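Local atomic coordinates of EccC5 (Mycobacterium xenopi RIVM700367, PDB entry 7B9F), a protein that probably serves as the FtsK/SpoIIIE-family ATPase of the mycobacterial ESX-5 type VII secretion system, thought to drive protein export across the inner membrane. Residues G161-G166 with R235-Q240; M169-V174 with D380-M385; V217-S222 with A302-F307; H249-V254 with A283-T288; Q333-I338 with S354-G359. One frame throughout, in Å; residues are numbered along the deposited sequence.

Four of the five contacts (1 to 4) lie on or beside one mixed sheet, and contact 5 joins the short helix 334-337 to the loop after strand 346-350. Contacts 1 and 2 share strand 162-170 and touch through V162 and W384. Contact 2, between 169-174 and 380-385, spans contacts 3, 4 and 5 along the chain, while contacts 1 and 2 cross. Helix 227-244 links contact 1 to contact 4, where I238 packs on M252, and W220 joins contact 3 to contact 5, whose centres are about 14 Å apart. Contacts 2 and 4 are the most distant, about 33 Å between centres. All this is consistent with one alpha/beta domain built round the sheet.

Contact 1: G161-G166 with R235-Q240; sequences GVVRVG and RAIICQ
V163 and I237 meet at about a right angle where strand 162-166 packs against helix 235-240, the two axes 8.1 Å apart and at 149°. The long branch of I237 reaches toward the strand, and its terminal methyl does most of the touching. CD1 of I237 lies 3.7 Å from CG2 of V163 and 3.8 Å from the carbonyl O of R164, while CG2 of V165 is a looser neighbour. One turn on, CB of Q240 sits 4.5 Å from CB of V163. CG of Q240 stands anti to the carbonyl carbon and comes within 4.1 Å of R164 O. A bend at chi2 (-77°) then carries CD to 4.2 Å from R164 CB, and NE2 ends 4.0 Å from R164 CD. The amide therefore rests against the aliphatic part of an extended arginine, its plane only 11° from that of the guanidinium. Neither polar end is satisfied across the interface: Q240 NE2 donates to P134 O, and R164 NE forms a salt bridge with D398. Beyond V163 the strand leads into a classic beta bulge, in which V165 and G166 both face K211. Here a helix packs on one face of a mixed sheet, as in layered alpha/beta folds; helix 227-244 is also the connection of a beta-alpha-beta crossover between the parallel strands 220-224 and 250-256, which are not neighbours in the sheet.

Contact 2: M169-V174 with D380-M385; sequences MTRPEV and DRDTWM
R381 reaches across to R171 and E173. Its CG is anti to the backbone N (chi1 -175°), and CD passes 3.6 Å from OG1 of T170 before chi3 (68°) turns NE aside. At the tip, NH2 of R381 forms a salt bridge with OE2 of E173 at 2.7 Å, its hydrogen bond weak in angle (126°), the carboxylate and guanidinium planes being nearly perpendicular, while NH1 gives a weak bond to R171 O. From its own side, D382 OD1 is held side-on by both NE and NH2 of R381, in the guanidinium plane. R171 has an extended chain beyond CG. Its NH2 makes salt bridges to OD1 of D380 and to OD2 of D382, each 3.3 Å long with a weak hydrogen bond; the D380 carboxylate is nearly coplanar with the guanidinium. NH1 of R171 sits over a face of the R381 guanidinium, a like-charge approach that the surrounding acids would be expected to offset. D380 is itself oriented by T383, whose N and OG1 both bond OD2. Y129 of helix 97-132 also packs on R381. The result is a five-residue salt-bridge network fastened to an Asx motif, joining the end of strand 162-170 to the loop preceding strand 392-397.

Contact 3: V217-S222 with A302-F307; sequences VEPWYS and AGRGSF
Residues V217 to P219 and R304 to F307 run nearly antiparallel, their end-to-end directions 165° apart, and the backbones come nearest at V217 and S306, whose CA atoms are 5.0 Å apart. R304 carries most of the contact. Its CG lies between the backbone N and the carbonyl carbon (chi1 64°), and the chain bends at chi3 (-67°), which turns NE toward the E218-P219 peptide. CD of R304 packs against P219, 3.7 Å from CB, the two side chains crossing at about a right angle. The guanidinium then lies against the E218 backbone, with E218 N over one of its faces, 3.8 Å above the plane and offset toward the rim. No hydrogen bond joins the two segments. In the fold, the long loop between strands 282-287 and 322-328 is draped across the chain just before it enters strand 220-224, a member of the parallel part of the sheet. At the other end of the contact, S306 OG is 3.8 Å from V217 O, and CG1 of V217 approaches the carbonyl O of F307 at 3.9 Å. The carboxylate of E218 is held by salt bridges to R379 and R363.

Contact 4: H249-V254 with A283-T288; sequences HVQMIV and ARMVYT
I253 and M285 cross at a slant, the thioether chain of M285 swinging over to meet the isoleucine. M285 CG stands anti to the carbonyl carbon, and a bend at chi3 (75°) places CE 3.6 Å from CG1 of I253. The same methyl lies 3.7 Å from M252 O, and beside it OE1 of Q251, whose chain crosses that of M285 at about a right angle, is 3.8 Å from CE. The other branch of I253 is used differently: CG2 comes to the edge of the Y287 ring, in its plane, 3.8 Å from CD2. Beyond, the ring of Y287 meets F293 with planes at about 55°. V254 and V286 turn to the opposite face of the sheet from I253 and form a parallel beta bridge, their side chains touching only loosely. Around that pair the backbones are tied by two nearly straight hydrogen bonds, V254 N to M285 O at 3.3 Å and Y287 N to V254 O at 3.0 Å. M285 is the centre of an inverse gamma turn, which interrupts strand 282-287 just before the bridge. I253 also packs on I325 of strand 322-328, its other neighbour in the sheet. Chemically the contact divides its labour: two directional backbone bonds fix the register of the strands, while methionine, isoleucine and tyrosine meet on one face by nondirectional apolar packing.

Contact 5: Q333-I338 with S354-G359; sequences QWEYVI and SPLWTG
W357 presents the edge of its indole to the face of W334, an edge-to-face pair with the five-membered ring of W334 and the six-membered ring of W357 5.2 Å apart between centroids and their planes at 75°. CZ2 of W357 does the touching, 3.7 Å above the W334 plane and displaced toward the rim, while NE1 of W357 lies 3.8 Å from CD1 of W334. Next to it, CH2 of W357 meets CG1 of I338 at 4.0 Å, the two side chains crossing at about a right angle. L356 touches W334 and E335: CG is anti to the backbone N (chi1 173°), and CD2 lies 3.6 Å from W334 CB and 3.4 Å from OE1 of E335. Further out, I338 N bonds to W334 O, consistent with W334 and I338 lying on the same side of the short, weakly bonded helix; S354 O accepts from both N and OG1 of T358, holding the turn that carries W357. W220, in strand 220-224, donates from NE1 to W357 O and stacks edge-to-face on its ring. With no hydrogen bond across the two segments, cohesion here rests on aromatic and aliphatic packing, and the polar bonds serve each segment separately or reach the sheet.

Contact 1: G161-G166 with R235-Q240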
# COMPACT_ATOMS: atom_id res chain seq x y z
N GLY C 161 -5.12 43.65 0.82
CA GLY C 161 -5.15 43.73 2.26
C GLY C 161 -5.39 42.44 2.96
O GLY C 161 -5.21 42.36 4.18
N VAL C 162 -5.75 41.39 2.24
CA VAL C 162 -6.45 40.26 2.83
C VAL C 162 -5.48 39.11 2.98
O VAL C 162 -4.59 38.91 2.15
CB VAL C 162 -7.68 39.89 1.97
CG1 VAL C 162 -7.29 39.34 0.64
CG2 VAL C 162 -8.56 38.99 2.71
N VAL C 163 -5.58 38.40 4.11
CA VAL C 163 -4.65 37.33 4.44
C VAL C 163 -5.42 36.10 4.88
O VAL C 163 -6.53 36.18 5.40
CB VAL C 163 -3.63 37.74 5.52
CG1 VAL C 163 -2.97 39.02 5.14
CG2 VAL C 163 -4.30 37.89 6.85
N ARG C 164 -4.82 34.94 4.65
CA ARG C 164 -5.45 33.68 5.00
C ARG C 164 -5.36 33.45 6.49
O ARG C 164 -4.34 33.75 7.11
CB ARG C 164 -4.77 32.53 4.25
CG ARG C 164 -5.29 31.17 4.60
CD ARG C 164 -4.53 30.11 3.86
NE ARG C 164 -4.69 28.81 4.48
CZ ARG C 164 -4.59 27.67 3.83
NH1 ARG C 164 -4.34 27.68 2.53
NH2 ARG C 164 -4.75 26.52 4.46
N VAL C 165 -6.43 32.92 7.07
CA VAL C 165 -6.43 32.57 8.48
C VAL C 165 -6.76 31.10 8.71
O VAL C 165 -6.37 30.55 9.75
CB VAL C 165 -7.41 33.47 9.25
CG1 VAL C 165 -8.84 33.16 8.90
CG2 VAL C 165 -7.18 33.41 10.74
N GLY C 166 -7.39 30.42 7.76
CA GLY C 166 -7.70 29.02 7.95
C GLY C 166 -8.41 28.47 6.74
O GLY C 166 -8.31 29.03 5.65
N ARG C 235 1.38 33.36 14.41
CA ARG C 235 2.55 33.09 13.59
C ARG C 235 2.16 32.85 12.14
O ARG C 235 2.85 33.31 11.22
CB ARG C 235 3.32 31.90 14.14
CG ARG C 235 3.89 32.14 15.51
CD ARG C 235 4.94 31.12 15.86
NE ARG C 235 4.98 30.86 17.29
CZ ARG C 235 4.36 29.85 17.86
NH1 ARG C 235 3.65 29.01 17.13
NH2 ARG C 235 4.44 29.67 19.17
N ALA C 236 1.05 32.14 11.91
CA ALA C 236 0.60 31.95 10.54
C ALA C 236 0.22 33.26 9.88
O ALA C 236 0.53 33.49 8.71
CB ALA C 236 -0.58 30.98 10.50
N ILE C 237 -0.44 34.15 10.63
CA ILE C 237 -0.80 35.46 10.11
C ILE C 237 0.45 36.24 9.73
O ILE C 237 0.55 36.78 8.62
CB ILE C 237 -1.64 36.23 11.14
CG1 ILE C 237 -3.06 35.68 11.20
CG2 ILE C 237 -1.65 37.71 10.84
CD1 ILE C 237 -3.91 36.08 10.05
N ILE C 238 1.42 36.29 10.64
CA ILE C 238 2.65 37.04 10.41
C ILE C 238 3.37 36.51 9.18
O ILE C 238 3.85 37.28 8.34
CB ILE C 238 3.56 36.98 11.65
CG1 ILE C 238 2.95 37.75 12.80
CG2 ILE C 238 4.91 37.56 11.34
CD1 ILE C 238 2.74 39.19 12.50
N CYS C 239 3.40 35.20 9.03
CA CYS C 239 4.11 34.61 7.91
C CYS C 239 3.39 34.87 6.59
O CYS C 239 4.04 35.10 5.57
CB CYS C 239 4.29 33.12 8.16
SG CYS C 239 5.70 32.80 9.21
N GLN C 240 2.06 34.85 6.60
CA GLN C 240 1.33 35.16 5.38
C GLN C 240 1.56 36.59 4.94
O GLN C 240 1.78 36.86 3.75
CB GLN C 240 -0.16 34.90 5.57
CG GLN C 240 -0.54 33.44 5.65
CD GLN C 240 -0.56 32.77 4.32
OE1 GLN C 240 -0.38 33.39 3.28
NE2 GLN C 240 -0.80 31.47 4.33

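Contact 2: M169-V174 with D380-M385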
# COMPACT_ATOMS: atom_id res chain seq x y z
N MET C 169 -15.89 27.05 4.85
CA MET C 169 -16.90 27.11 3.81
C MET C 169 -16.93 28.47 3.14
O MET C 169 -16.57 29.48 3.74
CB MET C 169 -18.28 26.85 4.39
CG MET C 169 -18.48 25.48 4.91
SD MET C 169 -20.15 25.25 5.52
CE MET C 169 -20.07 26.18 7.04
N THR C 170 -17.39 28.50 1.90
CA THR C 170 -17.71 29.75 1.24
C THR C 170 -18.73 29.48 0.15
O THR C 170 -18.86 28.36 -0.33
CB THR C 170 -16.47 30.43 0.65
OG1 THR C 170 -16.82 31.73 0.16
CG2 THR C 170 -15.90 29.62 -0.48
N ARG C 171 -19.49 30.51 -0.20
CA ARG C 171 -20.49 30.28 -1.23
C ARG C 171 -19.83 30.27 -2.61
O ARG C 171 -18.86 30.99 -2.84
CB ARG C 171 -21.58 31.35 -1.17
CG ARG C 171 -21.14 32.75 -1.50
CD ARG C 171 -22.33 33.68 -1.57
NE ARG C 171 -21.92 35.07 -1.67
CZ ARG C 171 -21.55 35.66 -2.80
NH1 ARG C 171 -21.54 34.98 -3.94
NH2 ARG C 171 -21.19 36.93 -2.80
N PRO C 172 -20.30 29.44 -3.52
CA PRO C 172 -19.63 29.28 -4.81
C PRO C 172 -19.92 30.46 -5.73
O PRO C 172 -20.62 31.40 -5.38
CB PRO C 172 -20.23 27.99 -5.35
CG PRO C 172 -21.59 28.01 -4.83
CD PRO C 172 -21.48 28.57 -3.44
N GLU C 173 -19.34 30.39 -6.93
CA GLU C 173 -19.58 31.41 -7.93
C GLU C 173 -20.85 31.17 -8.73
O GLU C 173 -21.35 32.11 -9.35
CB GLU C 173 -18.39 31.48 -8.88
CG GLU C 173 -17.11 32.08 -8.29
CD GLU C 173 -17.12 33.60 -8.16
OE1 GLU C 173 -16.06 34.21 -8.40
OE2 GLU C 173 -18.16 34.21 -7.82
N VAL C 174 -21.38 29.96 -8.73
CA VAL C 174 -22.67 29.71 -9.35
C VAL C 174 -23.77 30.19 -8.41
O VAL C 174 -23.71 29.97 -7.19
CB VAL C 174 -22.84 28.23 -9.71
CG1 VAL C 174 -21.87 27.85 -10.80
CG2 VAL C 174 -22.59 27.34 -8.52
N ASP C 380 -19.66 38.92 4.00
CA ASP C 380 -19.86 38.72 2.58
C ASP C 380 -18.54 38.34 1.92
O ASP C 380 -17.48 38.83 2.30
CB ASP C 380 -20.41 39.99 1.94
CG ASP C 380 -20.48 39.90 0.43
OD1 ASP C 380 -20.77 38.80 -0.09
OD2 ASP C 380 -20.23 40.92 -0.23
N ARG C 381 -18.62 37.44 0.94
CA ARG C 381 -17.42 36.98 0.26
C ARG C 381 -16.79 38.08 -0.58
O ARG C 381 -15.56 38.13 -0.70
CB ARG C 381 -17.75 35.77 -0.61
CG ARG C 381 -16.56 35.14 -1.28
CD ARG C 381 -17.03 34.29 -2.43
NE ARG C 381 -17.58 35.13 -3.48
CZ ARG C 381 -18.15 34.67 -4.58
NH1 ARG C 381 -18.26 33.37 -4.77
NH2 ARG C 381 -18.63 35.51 -5.48
N ASP C 382 -17.58 38.98 -1.14
CA ASP C 382 -17.02 39.98 -2.04
C ASP C 382 -16.69 41.30 -1.36
O ASP C 382 -15.66 41.90 -1.66
CB ASP C 382 -17.98 40.24 -3.20
CG ASP C 382 -18.26 39.00 -4.01
OD1 ASP C 382 -17.40 38.10 -4.01
OD2 ASP C 382 -19.32 38.94 -4.66
N THR C 383 -17.53 41.77 -0.44
CA THR C 383 -17.39 43.11 0.11
C THR C 383 -16.92 43.13 1.55
O THR C 383 -16.74 44.21 2.11
CB THR C 383 -18.71 43.86 0.00
OG1 THR C 383 -19.68 43.23 0.85
CG2 THR C 383 -19.21 43.84 -1.42
N TRP C 384 -16.76 41.97 2.19
CA TRP C 384 -16.34 41.81 3.57
C TRP C 384 -17.27 42.47 4.57
O TRP C 384 -16.89 42.66 5.73
CB TRP C 384 -14.91 42.32 3.79
CG TRP C 384 -13.95 41.84 2.79
CD1 TRP C 384 -13.42 42.56 1.76
CD2 TRP C 384 -13.39 40.54 2.70
NE1 TRP C 384 -12.56 41.78 1.04
CE2 TRP C 384 -12.53 40.53 1.60
CE3 TRP C 384 -13.54 39.38 3.45
CZ2 TRP C 384 -11.81 39.40 1.23
CZ3 TRP C 384 -12.83 38.26 3.08
CH2 TRP C 384 -11.98 38.28 1.98
N MET C 385 -18.48 42.83 4.17
CA MET C 385 -19.43 43.42 5.10
C MET C 385 -20.10 42.32 5.91
O MET C 385 -20.24 41.19 5.46
CB MET C 385 -20.47 44.23 4.35
CG MET C 385 -19.89 45.43 3.64
SD MET C 385 -19.18 46.62 4.79
CE MET C 385 -18.38 47.75 3.66

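Contact 3: V217-S222 with A302-F307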
# COMPACT_ATOMS: atom_id res chain seq x y z
N VAL C 217 -10.58 46.48 6.49
CA VAL C 217 -11.98 46.72 6.80
C VAL C 217 -12.26 46.87 8.28
O VAL C 217 -13.38 47.27 8.64
CB VAL C 217 -12.88 45.62 6.22
CG1 VAL C 217 -12.65 45.49 4.73
CG2 VAL C 217 -12.60 44.31 6.91
N GLU C 218 -11.31 46.55 9.15
CA GLU C 218 -11.60 46.64 10.57
C GLU C 218 -10.47 47.34 11.31
O GLU C 218 -9.31 47.23 10.92
CB GLU C 218 -11.81 45.26 11.18
CG GLU C 218 -13.10 44.58 10.76
CD GLU C 218 -14.34 45.28 11.28
OE1 GLU C 218 -14.26 46.08 12.23
OE2 GLU C 218 -15.42 45.01 10.71
N PRO C 219 -10.78 48.10 12.36
CA PRO C 219 -9.71 48.70 13.17
C PRO C 219 -8.83 47.69 13.86
O PRO C 219 -7.64 47.96 14.04
CB PRO C 219 -10.48 49.57 14.17
CG PRO C 219 -11.83 49.71 13.62
CD PRO C 219 -12.11 48.49 12.85
N TRP C 220 -9.38 46.55 14.26
CA TRP C 220 -8.60 45.53 14.93
C TRP C 220 -9.34 44.22 14.85
O TRP C 220 -10.55 44.18 14.59
CB TRP C 220 -8.30 45.89 16.38
CG TRP C 220 -9.49 45.97 17.27
CD1 TRP C 220 -10.16 44.94 17.85
CD2 TRP C 220 -10.13 47.16 17.71
NE1 TRP C 220 -11.18 45.41 18.61
CE2 TRP C 220 -11.19 46.77 18.55
CE3 TRP C 220 -9.91 48.51 17.49
CZ2 TRP C 220 -12.02 47.69 19.15
CZ3 TRP C 220 -10.75 49.41 18.08
CH2 TRP C 220 -11.79 49.01 18.90
N TYR C 221 -8.62 43.14 15.09
CA TYR C 221 -9.22 41.84 15.32
C TYR C 221 -8.70 41.33 16.65
O TYR C 221 -7.60 41.67 17.08
CB TYR C 221 -8.89 40.87 14.21
CG TYR C 221 -9.50 41.25 12.90
CD1 TYR C 221 -8.84 42.09 12.03
CD2 TYR C 221 -10.75 40.79 12.54
CE1 TYR C 221 -9.40 42.45 10.83
CE2 TYR C 221 -11.32 41.14 11.35
CZ TYR C 221 -10.64 41.97 10.50
OH TYR C 221 -11.20 42.33 9.30
N SER C 222 -9.51 40.52 17.31
CA SER C 222 -9.15 39.99 18.61
C SER C 222 -9.21 38.47 18.55
O SER C 222 -10.11 37.90 17.93
CB SER C 222 -10.08 40.50 19.69
OG SER C 222 -9.58 40.16 20.96
N ALA C 302 -5.22 59.96 12.21
CA ALA C 302 -6.58 60.12 12.68
C ALA C 302 -7.25 58.76 12.85
O ALA C 302 -6.65 57.72 12.59
CB ALA C 302 -7.38 60.99 11.70
N GLY C 303 -8.50 58.79 13.29
CA GLY C 303 -9.30 57.58 13.29
C GLY C 303 -9.57 57.11 11.88
O GLY C 303 -9.59 57.90 10.94
N ARG C 304 -9.77 55.81 11.72
CA ARG C 304 -9.69 55.22 10.40
C ARG C 304 -10.99 55.34 9.62
O ARG C 304 -12.08 55.30 10.20
CB ARG C 304 -9.31 53.75 10.48
CG ARG C 304 -10.31 52.91 11.17
CD ARG C 304 -9.75 51.57 11.15
NE ARG C 304 -9.73 51.10 9.77
CZ ARG C 304 -9.03 50.05 9.37
NH1 ARG C 304 -8.30 49.37 10.22
NH2 ARG C 304 -9.07 49.68 8.09
N GLY C 305 -10.86 55.52 8.31
CA GLY C 305 -11.95 55.26 7.40
C GLY C 305 -11.83 53.86 6.84
O GLY C 305 -10.80 53.52 6.25
N SER C 306 -12.86 53.04 7.02
CA SER C 306 -12.83 51.68 6.50
C SER C 306 -12.85 51.68 4.98
O SER C 306 -13.39 52.59 4.34
CB SER C 306 -14.02 50.90 7.03
OG SER C 306 -14.09 51.01 8.44
N PHE C 307 -12.24 50.65 4.40
CA PHE C 307 -12.08 50.56 2.95
C PHE C 307 -13.27 49.80 2.37
O PHE C 307 -13.31 48.57 2.41
CB PHE C 307 -10.77 49.86 2.62
CG PHE C 307 -10.40 49.88 1.16
CD1 PHE C 307 -10.81 48.87 0.31
CD2 PHE C 307 -9.63 50.91 0.65
CE1 PHE C 307 -10.46 48.89 -1.02
CE2 PHE C 307 -9.28 50.93 -0.68
CZ PHE C 307 -9.70 49.92 -1.52

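Contact 4: H249-V254 with A283-T288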
# COMPACT_ATOMS: atom_id res chain seq x y z
N HIS C 249 5.42 47.87 1.69
CA HIS C 249 3.98 48.05 1.80
C HIS C 249 3.44 47.73 3.18
O HIS C 249 2.46 48.34 3.61
CB HIS C 249 3.25 47.19 0.77
CG HIS C 249 3.54 47.57 -0.64
ND1 HIS C 249 3.25 46.74 -1.71
CD2 HIS C 249 4.08 48.69 -1.17
CE1 HIS C 249 3.61 47.34 -2.83
NE2 HIS C 249 4.11 48.52 -2.53
N VAL C 250 4.02 46.76 3.88
CA VAL C 250 3.56 46.35 5.20
C VAL C 250 4.74 46.31 6.15
O VAL C 250 5.75 45.66 5.86
CB VAL C 250 2.87 44.98 5.16
CG1 VAL C 250 2.48 44.56 6.54
CG2 VAL C 250 1.63 45.04 4.30
N GLN C 251 4.62 46.99 7.28
CA GLN C 251 5.56 46.85 8.38
C GLN C 251 4.81 46.39 9.61
O GLN C 251 3.61 46.63 9.74
CB GLN C 251 6.28 48.15 8.68
CG GLN C 251 7.15 48.63 7.57
CD GLN C 251 7.98 49.81 7.98
OE1 GLN C 251 8.06 50.13 9.17
NE2 GLN C 251 8.60 50.47 7.02
N MET C 252 5.51 45.70 10.50
CA MET C 252 4.87 44.99 11.58
C MET C 252 5.53 45.36 12.90
O MET C 252 6.72 45.68 12.95
CB MET C 252 4.96 43.49 11.37
CG MET C 252 4.49 43.06 10.02
SD MET C 252 4.10 41.32 9.90
CE MET C 252 4.76 41.00 8.28
N ILE C 253 4.74 45.35 13.97
CA ILE C 253 5.22 45.64 15.31
C ILE C 253 4.69 44.54 16.22
O ILE C 253 3.56 44.07 16.03
CB ILE C 253 4.74 47.01 15.82
CG1 ILE C 253 5.08 48.10 14.83
CG2 ILE C 253 5.38 47.35 17.14
CD1 ILE C 253 4.65 49.47 15.25
N VAL C 254 5.48 44.12 17.19
CA VAL C 254 5.03 43.18 18.21
C VAL C 254 5.22 43.84 19.56
O VAL C 254 6.32 44.31 19.87
CB VAL C 254 5.79 41.85 18.13
CG1 VAL C 254 5.51 41.02 19.35
CG2 VAL C 254 5.40 41.11 16.89
N ALA C 283 16.70 48.43 13.06
CA ALA C 283 16.32 48.07 14.41
C ALA C 283 15.05 47.25 14.41
O ALA C 283 14.11 47.52 13.66
CB ALA C 283 16.13 49.33 15.26
N ARG C 284 15.02 46.23 15.26
CA ARG C 284 13.86 45.35 15.33
C ARG C 284 12.75 46.03 16.10
O ARG C 284 12.98 46.64 17.15
CB ARG C 284 14.23 44.02 15.99
CG ARG C 284 14.80 42.98 15.05
CD ARG C 284 16.22 43.29 14.60
NE ARG C 284 17.15 43.30 15.72
CZ ARG C 284 18.31 43.95 15.72
NH1 ARG C 284 18.68 44.63 14.66
NH2 ARG C 284 19.09 43.91 16.78
N MET C 285 11.53 45.95 15.57
CA MET C 285 10.38 46.66 16.11
C MET C 285 9.59 45.77 17.06
O MET C 285 8.40 45.52 16.87
CB MET C 285 9.52 47.17 14.96
CG MET C 285 10.00 48.49 14.43
SD MET C 285 9.52 48.82 12.72
CE MET C 285 7.81 49.24 12.86
N VAL C 286 10.26 45.28 18.08
CA VAL C 286 9.64 44.48 19.13
C VAL C 286 9.83 45.20 20.45
O VAL C 286 10.96 45.48 20.85
CB VAL C 286 10.22 43.06 19.19
CG1 VAL C 286 9.58 42.29 20.31
CG2 VAL C 286 10.00 42.36 17.88
N TYR C 287 8.73 45.47 21.13
CA TYR C 287 8.75 46.27 22.35
C TYR C 287 8.13 45.48 23.49
O TYR C 287 7.21 44.68 23.29
CB TYR C 287 7.99 47.56 22.14
CG TYR C 287 8.53 48.37 21.01
CD1 TYR C 287 9.64 49.16 21.17
CD2 TYR C 287 7.92 48.35 19.76
CE1 TYR C 287 10.14 49.91 20.14
CE2 TYR C 287 8.42 49.09 18.73
CZ TYR C 287 9.52 49.87 18.92
OH TYR C 287 10.03 50.62 17.90
N THR C 288 8.63 45.72 24.70
CA THR C 288 8.17 44.97 25.86
C THR C 288 7.03 45.64 26.60
O THR C 288 6.49 45.04 27.54
CB THR C 288 9.31 44.73 26.83
OG1 THR C 288 9.79 46.00 27.30
CG2 THR C 288 10.44 44.00 26.15

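Contact 5: Q333-I338 with S354-G359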
# COMPACT_ATOMS: atom_id res chain seq x y z
N GLN C 333 -3.20 50.63 29.32
CA GLN C 333 -2.80 51.88 28.70
C GLN C 333 -3.20 51.94 27.23
O GLN C 333 -3.00 52.98 26.60
CB GLN C 333 -1.29 52.05 28.87
CG GLN C 333 -0.76 53.44 28.73
CD GLN C 333 0.54 53.62 29.48
OE1 GLN C 333 1.03 52.68 30.11
NE2 GLN C 333 1.10 54.82 29.43
N TRP C 334 -3.78 50.87 26.69
CA TRP C 334 -4.15 50.83 25.28
C TRP C 334 -5.20 51.87 24.93
O TRP C 334 -5.11 52.52 23.88
CB TRP C 334 -4.64 49.45 24.88
CG TRP C 334 -3.58 48.49 24.60
CD1 TRP C 334 -3.38 47.30 25.21
CD2 TRP C 334 -2.61 48.58 23.56
NE1 TRP C 334 -2.31 46.66 24.65
CE2 TRP C 334 -1.82 47.43 23.63
CE3 TRP C 334 -2.31 49.54 22.59
CZ2 TRP C 334 -0.76 47.21 22.78
CZ3 TRP C 334 -1.26 49.32 21.75
CH2 TRP C 334 -0.50 48.16 21.84
N GLU C 335 -6.20 52.05 25.79
CA GLU C 335 -7.33 52.90 25.42
C GLU C 335 -6.95 54.37 25.28
O GLU C 335 -7.75 55.14 24.76
CB GLU C 335 -8.47 52.77 26.42
CG GLU C 335 -8.19 53.29 27.81
CD GLU C 335 -7.89 52.18 28.80
OE1 GLU C 335 -7.73 51.02 28.37
OE2 GLU C 335 -7.84 52.47 30.01
N TYR C 336 -5.76 54.76 25.73
CA TYR C 336 -5.28 56.11 25.47
C TYR C 336 -4.94 56.29 23.99
O TYR C 336 -5.37 57.26 23.36
CB TYR C 336 -4.07 56.42 26.34
CG TYR C 336 -4.42 56.76 27.77
CD1 TYR C 336 -5.74 56.70 28.22
CD2 TYR C 336 -3.44 57.16 28.66
CE1 TYR C 336 -6.06 57.01 29.52
CE2 TYR C 336 -3.75 57.47 29.97
CZ TYR C 336 -5.06 57.40 30.39
OH TYR C 336 -5.38 57.71 31.69
N VAL C 337 -4.17 55.36 23.43
CA VAL C 337 -3.83 55.46 22.02
C VAL C 337 -4.87 54.77 21.14
O VAL C 337 -4.83 54.94 19.91
CB VAL C 337 -2.44 54.86 21.73
CG1 VAL C 337 -1.41 55.46 22.66
CG2 VAL C 337 -2.47 53.35 21.85
N ILE C 338 -5.78 54.01 21.72
CA ILE C 338 -6.81 53.32 20.97
C ILE C 338 -8.15 53.90 21.41
O ILE C 338 -8.65 53.59 22.49
CB ILE C 338 -6.78 51.81 21.17
CG1 ILE C 338 -5.40 51.29 20.81
CG2 ILE C 338 -7.82 51.14 20.32
CD1 ILE C 338 -5.01 51.66 19.43
N SER C 354 -9.37 40.54 25.71
CA SER C 354 -9.67 41.26 26.92
C SER C 354 -10.93 42.08 26.70
O SER C 354 -11.32 42.31 25.55
CB SER C 354 -8.51 42.19 27.31
OG SER C 354 -8.55 43.38 26.55
N PRO C 355 -11.60 42.50 27.77
CA PRO C 355 -12.81 43.32 27.60
C PRO C 355 -12.59 44.64 26.89
O PRO C 355 -13.55 45.22 26.38
CB PRO C 355 -13.29 43.53 29.04
CG PRO C 355 -12.83 42.32 29.74
CD PRO C 355 -11.48 42.02 29.16
N LEU C 356 -11.36 45.14 26.85
CA LEU C 356 -11.10 46.37 26.11
C LEU C 356 -11.23 46.15 24.61
O LEU C 356 -11.80 46.99 23.90
CB LEU C 356 -9.72 46.91 26.46
CG LEU C 356 -9.22 48.09 25.65
CD1 LEU C 356 -10.16 49.26 25.76
CD2 LEU C 356 -7.88 48.47 26.18
N TRP C 357 -10.71 45.04 24.11
CA TRP C 357 -10.70 44.81 22.67
C TRP C 357 -11.91 44.05 22.17
O TRP C 357 -12.20 44.12 20.97
CB TRP C 357 -9.44 44.04 22.28
CG TRP C 357 -8.19 44.78 22.54
CD1 TRP C 357 -7.45 44.75 23.67
CD2 TRP C 357 -7.50 45.63 21.63
NE1 TRP C 357 -6.35 45.54 23.53
CE2 TRP C 357 -6.36 46.09 22.28
CE3 TRP C 357 -7.74 46.05 20.33
CZ2 TRP C 357 -5.46 46.96 21.68
CZ3 TRP C 357 -6.86 46.91 19.74
CH2 TRP C 357 -5.73 47.35 20.41
N THR C 358 -12.62 43.34 23.03
CA THR C 358 -13.78 42.56 22.62
C THR C 358 -15.08 43.35 22.69
O THR C 358 -16.14 42.76 22.90
CB THR C 358 -13.88 41.29 23.45
OG1 THR C 358 -13.82 41.63 24.84
CG2 THR C 358 -12.75 40.36 23.12
N GLY C 359 -15.02 44.66 22.53
CA GLY C 359 -16.19 45.49 22.56
C GLY C 359 -16.97 45.55 21.27
O GLY C 359 -17.88 46.37 21.14